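PDB 6A0W: lipase from Rhizopus chinensis, which probably hydrolyses the ester bonds of triglycerides, as a fungal class 3 lipase of the alpha/beta-hydrolase fold whose N-terminal polypeptide segment regulates substrate binding affinity. Local coordinates for residues 5-11 and 114-118; 175-180 and 201-207; 229-235 and 272-276. One frame throughout, in Å; residues are numbered along the deposited sequence.

Contact 1 (5-11 and 114-118); sequences VGGMTLD and RSAIT
OD2 of D11 is gripped by two nitrogens of R114. R114 NH2 bonds to D11 OD2 at 3.2 Å, and NH1 adds a weak bond to the same oxygen. The shortest bond of the salt bridge runs from R114 NH1 to D11 OD1 at 3.1 Å, with an N-H...O angle of 157°. R114 thus offers its end, NH1 and NH2 together, one nitrogen to each carboxylate oxygen. Both oxygens lie close to the guanidinium plane. The carboxylate is twisted 34° from that plane. OD1 is met on its syn side but well tilted out of the carboxylate plane; OD2 is met from above that plane. The side chain of R114 reaches this far because it is fully extended, with CG anti to the backbone N (chi1 -174°). T2 OG1 makes a further weak hydrogen bond to D11 OD2.

The contact sets the N-terminal polypeptide on helix 113-118. Segment 5-11 begins with a type I' turn from V5 to M8, with G6 and G7 at its corners. This turn joins strands 4-5 and 8-9 into a small antiparallel hairpin.

L10 lies beside the salt bridge. Its CB sits over one face of the guanidinium, 3.8 Å from R114 NH2 and towards the rim of the group. Its CD1 turns to the helix and meets I117 CG2 at 4.4 Å and T118 CG2 at 4.3 Å. V5 touches the helix near its end. V5 CG2 lies 3.8 Å from T118 CA and 4.2 Å from I117 CG2, while V5 CG1 faces the carbonyl oxygen of I117.

Contact 2 (175-180 and 201-207); sequences GAQALL and TVGCPRV
V207 makes the main apolar contact, with three residues of helix 173-188. Its CG2 lies 3.8 Å from A176 CB and 4.0 Å from L179 CD2. Its CG1 meets L180 CD2 at 4.2 Å. The side chains of V207 and L179 run past each other in opposite directions, so they touch along their flanks. P205 adds a looser contact, its CG 4.4 Å from A176 CB. F212 of helix 210-218 packs on both V207 and L179.

Close approach to the helix backbone is the second kind of contact. G175 has no side chain, and two groups come close to its backbone. T201 CG2 comes to 3.6 Å from G175 CA. C204 SG rests 3.5 Å from G175 C and 3.6 Å from A176 N. The sulfur gets there with SG anti to the backbone N of C204 (chi1 -165°).

The polar end of T201 is bound elsewhere. OG1 hydrogen bonds to the carbonyl oxygen of H224 on the next strand, while CG2 is left to face G175 and A178.

All the touching residues are buried. The helix here packs on the end of strand 197-202 and the loop after it, within the beta-alpha-beta unit 165-171, 173-188, 197-202. The helix starts within a GxSxG sequence (G170, S172, G174), consistent with the nucleophile elbow of the alpha/beta-hydrolase fold.

Contact 3 (229-235 and 272-276); sequences KRDIVPH and SNSIV
H235 points its side chain at the 3-10 turn 272-274, and it can be followed from CB outward. CB packs against M8 SD of the N-terminal hairpin. CG has V276 CG2 3.8 Å away. ND1 is 3.0 Å from N273 OD1, which lies at the ring edge, near its plane. CE1 comes next and has S272 OG 3.2 Å away, also near the ring plane. NE2 is 3.3 Å from the same S272 OG. The amide of N273 is turned 66° from the imidazole. One ring face carries V276 CG2 in a CH-pi contact, 3.8 Å from the ring centroid and 24° off the normal.

S272 OG hydrogen bonds to E249, and the other end of the N273 amide, ND2, to T268 and E267. A water lies within hydrogen-bonding reach of both P234 O and N273 OD1, though it may not serve both at once.

I275 fills the other part of the contact. Its CG1 stands between the backbone N and the carbonyl carbon (chi1 59°), which turns CD1 onto R230, 3.7 Å from R230 CA. The extended R230 chain passes I275, with NH1 3.8 Å from I275 CB. R230 NH2 hydrogen bonds to the carbonyl oxygen of P17.

V233 N hydrogen bonds to D231 OD1 at 2.9 Å, which makes an Asx turn. D231 OD2 is hydrogen bonded to H284 ND1, as expected of the acid in a Ser-His-Asp triad, to which D231 probably belongs.

The loop 229-235 follows strand 223-228 and precedes strand 248-252. Segment 272-276 packs W251 of strand 248-252 on S272, S274 and I275, while strand 8-9 meets H235 and V276 through M8.

The contacts come in series along the chain, 1, then 2, then 3. Contact 2 is central, about 4 Å from the chain centre. Contacts 1 and 3 lie about 18 and 15 Å from it. Their centres are 12 Å apart, and they touch at I117 CD1 with V233 CG2 and T9 O with I232 CD1. Contacts 2 and 3 hang from neighbouring parallel strands, 197-202 and 223-228. They touch at G203 CA and D231 OD2, and R206 NH1 probably hydrogen bonds to H235 O. The centres of contacts 1 and 2 are about 17 Å apart and their nearest atoms about 6 Å. The N-terminal polypeptide thus packs against the loop that holds D231, which follows strand 223-228 of the large mixed sheet.

Contact 1 (5-11 and 114-118)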
loop_
_atom_site.group_PDB
_atom_site.type_symbol
_atom_site.label_atom_id
_atom_site.label_comp_id
_atom_site.label_asym_id
_atom_site.label_seq_id
_atom_site.Cartn_x
_atom_site.Cartn_y
_atom_site.Cartn_z
ATOM N N VAL A 5 1.445 14.979 14.424
ATOM C CA VAL A 5 2.253 15.172 13.239
ATOM C C VAL A 5 1.415 15.814 12.147
ATOM O O VAL A 5 0.436 15.222 11.685
ATOM C CB VAL A 5 2.743 13.819 12.675
ATOM C CG1 VAL A 5 3.483 14.037 11.364
ATOM C CG2 VAL A 5 3.631 13.125 13.680
ATOM N N GLY A 6 1.818 16.986 11.674
ATOM C CA GLY A 6 1.055 17.642 10.618
ATOM C C GLY A 6 -0.355 17.968 11.093
ATOM O O GLY A 6 -1.318 17.774 10.349
ATOM N N GLY A 7 -0.467 18.343 12.369
ATOM C CA GLY A 7 -1.727 18.749 12.996
ATOM C C GLY A 7 -2.662 17.610 13.378
ATOM O O GLY A 7 -3.747 17.860 13.877
ATOM N N MET A 8 -2.229 16.367 13.177
ATOM C CA MET A 8 -3.072 15.200 13.387
ATOM C C MET A 8 -2.599 14.435 14.605
ATOM O O MET A 8 -1.405 14.173 14.769
ATOM C CB MET A 8 -2.965 14.268 12.192
ATOM C CG MET A 8 -2.580 14.936 10.893
ATOM S SD MET A 8 -3.752 14.429 9.648
ATOM C CE MET A 8 -3.972 15.907 8.652
ATOM N N THR A 9 -3.540 13.908 15.370
ATOM C CA THR A 9 -3.177 13.105 16.520
ATOM C C THR A 9 -2.559 11.746 16.172
ATOM O O THR A 9 -3.059 11.034 15.296
ATOM C CB THR A 9 -4.404 12.906 17.433
ATOM O OG1 THR A 9 -5.523 12.396 16.674
ATOM C CG2 THR A 9 -4.766 14.248 18.074
ATOM N N LEU A 10 -1.638 11.300 17.030
ATOM C CA LEU A 10 -1.100 9.946 17.005
ATOM C C LEU A 10 -1.911 9.030 17.892
ATOM O O LEU A 10 -1.914 7.804 17.713
ATOM C CB LEU A 10 0.345 9.932 17.509
ATOM C CG LEU A 10 1.457 10.504 16.641
ATOM C CD1 LEU A 10 1.673 9.594 15.451
ATOM C CD2 LEU A 10 1.140 11.921 16.202
ATOM N N ASP A 11 -2.369 9.590 18.999
ATOM C CA ASP A 11 -3.265 8.894 19.895
ATOM C C ASP A 11 -4.615 9.582 19.808
ATOM O O ASP A 11 -4.685 10.801 19.720
ATOM C CB ASP A 11 -2.768 8.948 21.337
ATOM C CG ASP A 11 -1.397 8.319 21.501
ATOM O OD1 ASP A 11 -1.248 7.124 21.162
ATOM O OD2 ASP A 11 -0.466 9.053 21.908
ATOM N N ARG A 114 5.409 4.255 14.727
ATOM C CA ARG A 114 5.216 5.544 15.359
ATOM C C ARG A 114 6.423 6.437 15.159
ATOM O O ARG A 114 6.298 7.611 14.776
ATOM C CB ARG A 114 4.904 5.381 16.841
ATOM C CG ARG A 114 4.561 6.718 17.458
ATOM C CD ARG A 114 4.160 6.548 18.911
ATOM N NE ARG A 114 3.829 7.844 19.498
ATOM C CZ ARG A 114 2.649 8.141 20.035
ATOM N NH1 ARG A 114 1.700 7.207 20.146
ATOM N NH2 ARG A 114 2.481 9.332 20.586
ATOM N N SER A 115 7.618 5.933 15.419
ATOM C CA SER A 115 8.781 6.769 15.083
ATOM C C SER A 115 8.842 7.081 13.589
ATOM O O SER A 115 9.272 8.150 13.190
ATOM C CB SER A 115 10.100 6.096 15.543
ATOM O OG SER A 115 10.377 4.894 14.832
ATOM N N ALA A 116 8.575 6.118 12.726
ATOM C CA ALA A 116 8.655 6.383 11.284
ATOM C C ALA A 116 7.768 7.576 10.874
ATOM O O ALA A 116 8.168 8.416 10.087
ATOM C CB ALA A 116 8.247 5.160 10.501
ATOM N N ILE A 117 6.606 7.696 11.493
ATOM C CA ILE A 117 5.705 8.801 11.184
ATOM C C ILE A 117 6.162 10.084 11.842
ATOM O O ILE A 117 6.158 11.154 11.209
ATOM C CB ILE A 117 4.263 8.488 11.664
ATOM C CG1 ILE A 117 3.718 7.256 10.955
ATOM C CG2 ILE A 117 3.355 9.671 11.395
ATOM C CD1 ILE A 117 3.982 7.204 9.462
ATOM N N THR A 118 6.502 10.004 13.134
ATOM C CA THR A 118 6.954 11.201 13.859
ATOM C C THR A 118 8.263 11.757 13.280
ATOM O O THR A 118 8.395 12.940 13.162
ATOM C CB THR A 118 7.114 10.988 15.376
ATOM O OG1 THR A 118 8.222 10.128 15.599
ATOM C CG2 THR A 118 5.895 10.381 15.983
#

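Contact 2 (175-180 and 201-207)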
loop_
_atom_site.group_PDB
_atom_site.type_symbol
_atom_site.label_atom_id
_atom_site.label_comp_id
_atom_site.label_asym_id
_atom_site.label_seq_id
_atom_site.Cartn_x
_atom_site.Cartn_y
_atom_site.Cartn_z
ATOM N N GLY A 175 3.431 0.201 1.134
ATOM C CA GLY A 175 2.460 0.616 0.119
ATOM C C GLY A 175 3.087 1.641 -0.815
ATOM O O GLY A 175 2.870 1.571 -2.011
ATOM N N ALA A 176 3.971 2.489 -0.285
ATOM C CA ALA A 176 4.706 3.409 -1.111
ATOM C C ALA A 176 5.587 2.676 -2.093
ATOM O O ALA A 176 5.584 3.027 -3.272
ATOM C CB ALA A 176 5.513 4.379 -0.296
ATOM N N GLN A 177 6.291 1.638 -1.640
ATOM C CA GLN A 177 7.077 0.800 -2.534
ATOM C C GLN A 177 6.219 0.107 -3.584
ATOM O O GLN A 177 6.592 -0.018 -4.766
ATOM C CB GLN A 177 7.858 -0.233 -1.723
ATOM C CG GLN A 177 8.845 0.367 -0.716
ATOM C CD GLN A 177 9.868 1.238 -1.426
ATOM O OE1 GLN A 177 10.383 0.788 -2.437
ATOM N NE2 GLN A 177 9.959 2.527 -1.067
ATOM N N ALA A 178 5.036 -0.344 -3.164
ATOM C CA ALA A 178 4.115 -1.003 -4.088
ATOM C C ALA A 178 3.770 -0.102 -5.280
ATOM O O ALA A 178 3.797 -0.551 -6.425
ATOM C CB ALA A 178 2.832 -1.439 -3.361
ATOM N N LEU A 179 3.424 1.149 -4.991
ATOM C CA LEU A 179 2.987 2.080 -6.016
ATOM C C LEU A 179 4.182 2.400 -6.952
ATOM O O LEU A 179 4.065 2.335 -8.170
ATOM C CB LEU A 179 2.544 3.375 -5.349
ATOM C CG LEU A 179 2.170 4.492 -6.303
ATOM C CD1 LEU A 179 1.060 4.019 -7.231
ATOM C CD2 LEU A 179 1.723 5.726 -5.530
ATOM N N LEU A 180 5.354 2.589 -6.358
ATOM C CA LEU A 180 6.565 2.878 -7.156
ATOM C C LEU A 180 6.960 1.682 -8.006
ATOM O O LEU A 180 7.165 1.820 -9.225
ATOM C CB LEU A 180 7.709 3.341 -6.252
ATOM C CG LEU A 180 7.530 4.699 -5.548
ATOM C CD1 LEU A 180 8.639 4.968 -4.520
ATOM C CD2 LEU A 180 7.474 5.838 -6.545
ATOM N N THR A 201 -3.017 -1.429 -1.731
ATOM C CA THR A 201 -2.362 -1.005 -0.514
ATOM C C THR A 201 -3.352 -0.864 0.678
ATOM O O THR A 201 -4.557 -0.604 0.482
ATOM C CB THR A 201 -1.624 0.346 -0.700
ATOM O OG1 THR A 201 -2.550 1.397 -0.964
ATOM C CG2 THR A 201 -0.574 0.284 -1.816
ATOM N N VAL A 202 -2.778 -0.915 1.883
ATOM C CA VAL A 202 -3.461 -0.667 3.151
ATOM C C VAL A 202 -2.609 0.292 3.959
ATOM O O VAL A 202 -1.398 0.069 4.098
ATOM C CB VAL A 202 -3.783 -1.972 3.935
ATOM C CG1 VAL A 202 -4.969 -2.679 3.281
ATOM C CG2 VAL A 202 -2.597 -2.923 3.988
ATOM N N GLY A 203 -3.194 1.420 4.360
ATOM C CA GLY A 203 -2.475 2.442 5.122
ATOM C C GLY A 203 -1.295 3.104 4.393
ATOM O O GLY A 203 -0.333 3.567 5.014
ATOM N N CYS A 204 -1.444 3.298 3.093
ATOM C CA CYS A 204 -0.424 3.956 2.271
ATOM C C CYS A 204 -0.314 5.456 2.544
ATOM O O CYS A 204 -1.320 6.189 2.512
ATOM C CB CYS A 204 -0.711 3.726 0.794
ATOM S SG CYS A 204 0.710 4.118 -0.279
ATOM N N PRO A 205 0.889 5.933 2.877
ATOM C CA PRO A 205 1.072 7.397 2.918
ATOM C C PRO A 205 0.995 8.038 1.525
ATOM O O PRO A 205 0.984 7.348 0.495
ATOM C CB PRO A 205 2.511 7.559 3.442
ATOM C CG PRO A 205 3.189 6.341 2.920
ATOM C CD PRO A 205 2.174 5.226 3.047
ATOM N N ARG A 206 0.884 9.361 1.506
ATOM C CA ARG A 206 1.084 10.090 0.261
ATOM C C ARG A 206 2.525 9.849 -0.191
ATOM O O ARG A 206 3.436 9.696 0.645
ATOM C CB ARG A 206 0.783 11.578 0.416
ATOM C CG ARG A 206 -0.690 11.871 0.702
ATOM C CD ARG A 206 -1.034 13.341 0.588
ATOM N NE ARG A 206 -2.412 13.572 0.975
ATOM C CZ ARG A 206 -2.831 13.825 2.210
ATOM N NH1 ARG A 206 -1.981 13.955 3.199
ATOM N NH2 ARG A 206 -4.122 14.024 2.455
ATOM N N VAL A 207 2.676 9.693 -1.505
ATOM C CA VAL A 207 3.933 9.306 -2.100
ATOM C C VAL A 207 4.607 10.379 -2.956
ATOM O O VAL A 207 5.839 10.513 -2.921
ATOM C CB VAL A 207 3.752 8.044 -2.934
ATOM C CG1 VAL A 207 5.029 7.725 -3.691
ATOM C CG2 VAL A 207 3.330 6.892 -2.033
#

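Contact 3 (229-235 and 272-276)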
loop_
_atom_site.group_PDB
_atom_site.type_symbol
_atom_site.label_atom_id
_atom_site.label_comp_id
_atom_site.label_asym_id
_atom_site.label_seq_id
_atom_site.Cartn_x
_atom_site.Cartn_y
_atom_site.Cartn_z
ATOM N N LYS A 229 -10.462 3.123 9.119
ATOM C CA LYS A 229 -11.027 4.110 10.019
ATOM C C LYS A 229 -10.186 5.372 10.125
ATOM O O LYS A 229 -10.130 6.148 9.165
ATOM C CB LYS A 229 -11.264 3.459 11.380
ATOM C CG LYS A 229 -12.246 2.304 11.337
ATOM C CD LYS A 229 -12.504 1.681 12.697
ATOM C CE LYS A 229 -13.179 0.351 12.510
ATOM N NZ LYS A 229 -13.511 -0.284 13.791
ATOM N N ARG A 230 -9.581 5.611 11.295
ATOM C CA ARG A 230 -8.898 6.872 11.577
ATOM C C ARG A 230 -7.359 6.785 11.408
ATOM O O ARG A 230 -6.634 7.650 11.899
ATOM C CB ARG A 230 -9.178 7.325 13.025
ATOM C CG ARG A 230 -10.626 7.644 13.339
ATOM C CD ARG A 230 -10.829 7.915 14.829
ATOM N NE ARG A 230 -12.238 8.100 15.182
ATOM C CZ ARG A 230 -12.913 9.226 14.965
ATOM N NH1 ARG A 230 -12.346 10.250 14.352
ATOM N NH2 ARG A 230 -14.180 9.319 15.341
ATOM N N ASP A 231 -6.875 5.751 10.736
ATOM C CA ASP A 231 -5.423 5.558 10.491
ATOM C C ASP A 231 -4.775 6.841 10.041
ATOM O O ASP A 231 -5.186 7.450 9.043
ATOM C CB ASP A 231 -5.255 4.431 9.451
ATOM C CG ASP A 231 -3.813 4.159 9.078
ATOM O OD1 ASP A 231 -2.932 4.788 9.694
ATOM O OD2 ASP A 231 -3.584 3.248 8.231
ATOM N N ILE A 232 -3.796 7.312 10.814
ATOM C CA ILE A 232 -3.081 8.549 10.467
ATOM C C ILE A 232 -2.288 8.484 9.163
ATOM O O ILE A 232 -2.073 9.498 8.494
ATOM C CB ILE A 232 -2.149 8.987 11.595
ATOM C CG1 ILE A 232 -1.661 10.402 11.373
ATOM C CG2 ILE A 232 -1.002 8.013 11.820
ATOM C CD1 ILE A 232 -1.001 10.957 12.604
ATOM N N VAL A 233 -1.809 7.308 8.810
ATOM C CA VAL A 233 -0.713 7.269 7.847
ATOM C C VAL A 233 -1.111 7.782 6.436
ATOM O O VAL A 233 -0.283 8.392 5.715
ATOM C CB VAL A 233 -0.022 5.872 7.789
ATOM C CG1 VAL A 233 1.111 5.908 6.765
ATOM C CG2 VAL A 233 0.602 5.525 9.135
ATOM N N PRO A 234 -2.359 7.509 6.013
ATOM C CA PRO A 234 -2.747 8.023 4.702
ATOM C C PRO A 234 -2.914 9.529 4.639
ATOM O O PRO A 234 -3.278 10.076 3.582
ATOM C CB PRO A 234 -4.081 7.306 4.422
ATOM C CG PRO A 234 -3.913 5.985 5.132
ATOM C CD PRO A 234 -3.141 6.299 6.382
ATOM N N HIS A 235 -2.744 10.167 5.783
ATOM C CA HIS A 235 -2.863 11.601 5.882
ATOM C C HIS A 235 -1.516 12.284 6.056
ATOM O O HIS A 235 -1.485 13.469 6.380
ATOM C CB HIS A 235 -3.802 11.973 7.047
ATOM C CG HIS A 235 -5.143 11.325 6.934
ATOM N ND1 HIS A 235 -6.043 11.694 5.954
ATOM C CD2 HIS A 235 -5.619 10.175 7.471
ATOM C CE1 HIS A 235 -7.076 10.861 5.985
ATOM N NE2 HIS A 235 -6.837 9.916 6.877
ATOM N N SER A 272 -11.862 8.970 4.147
ATOM C CA SER A 272 -11.145 9.140 5.430
ATOM C C SER A 272 -10.676 10.566 5.733
ATOM O O SER A 272 -10.424 10.890 6.884
ATOM C CB SER A 272 -9.958 8.144 5.555
ATOM O OG SER A 272 -8.926 8.543 4.666
ATOM N N ASN A 273 -10.512 11.415 4.729
ATOM C CA ASN A 273 -10.142 12.805 5.000
ATOM C C ASN A 273 -11.210 13.528 5.814
ATOM O O ASN A 273 -10.913 14.548 6.431
ATOM C CB ASN A 273 -9.877 13.589 3.713
ATOM C CG ASN A 273 -8.603 13.138 3.033
ATOM O OD1 ASN A 273 -7.681 12.673 3.697
ATOM N ND2 ASN A 273 -8.539 13.284 1.718
ATOM N N SER A 274 -12.410 12.963 5.857
ATOM C CA SER A 274 -13.517 13.509 6.674
ATOM C C SER A 274 -13.312 13.340 8.176
ATOM O O SER A 274 -13.996 14.017 8.908
ATOM C CB SER A 274 -14.877 12.885 6.274
ATOM O OG SER A 274 -15.007 11.546 6.691
ATOM N N ILE A 275 -12.414 12.462 8.647
ATOM C CA ILE A 275 -12.142 12.356 10.088
ATOM C C ILE A 275 -10.903 13.144 10.602
ATOM O O ILE A 275 -10.635 13.194 11.803
ATOM C CB ILE A 275 -12.120 10.894 10.602
ATOM C CG1 ILE A 275 -11.069 10.012 9.898
ATOM C CG2 ILE A 275 -13.493 10.257 10.454
ATOM C CD1 ILE A 275 -9.654 10.267 10.350
ATOM N N VAL A 276 -10.205 13.828 9.716
ATOM C CA VAL A 276 -9.032 14.609 10.067
ATOM C C VAL A 276 -9.489 15.792 10.920
ATOM O O VAL A 276 -10.491 16.365 10.588
ATOM C CB VAL A 276 -8.371 15.084 8.766
ATOM C CG1 VAL A 276 -7.436 16.263 8.964
ATOM C CG2 VAL A 276 -7.619 13.934 8.104
HETATM O O HOH W 1 -5.841 11.100 2.599
#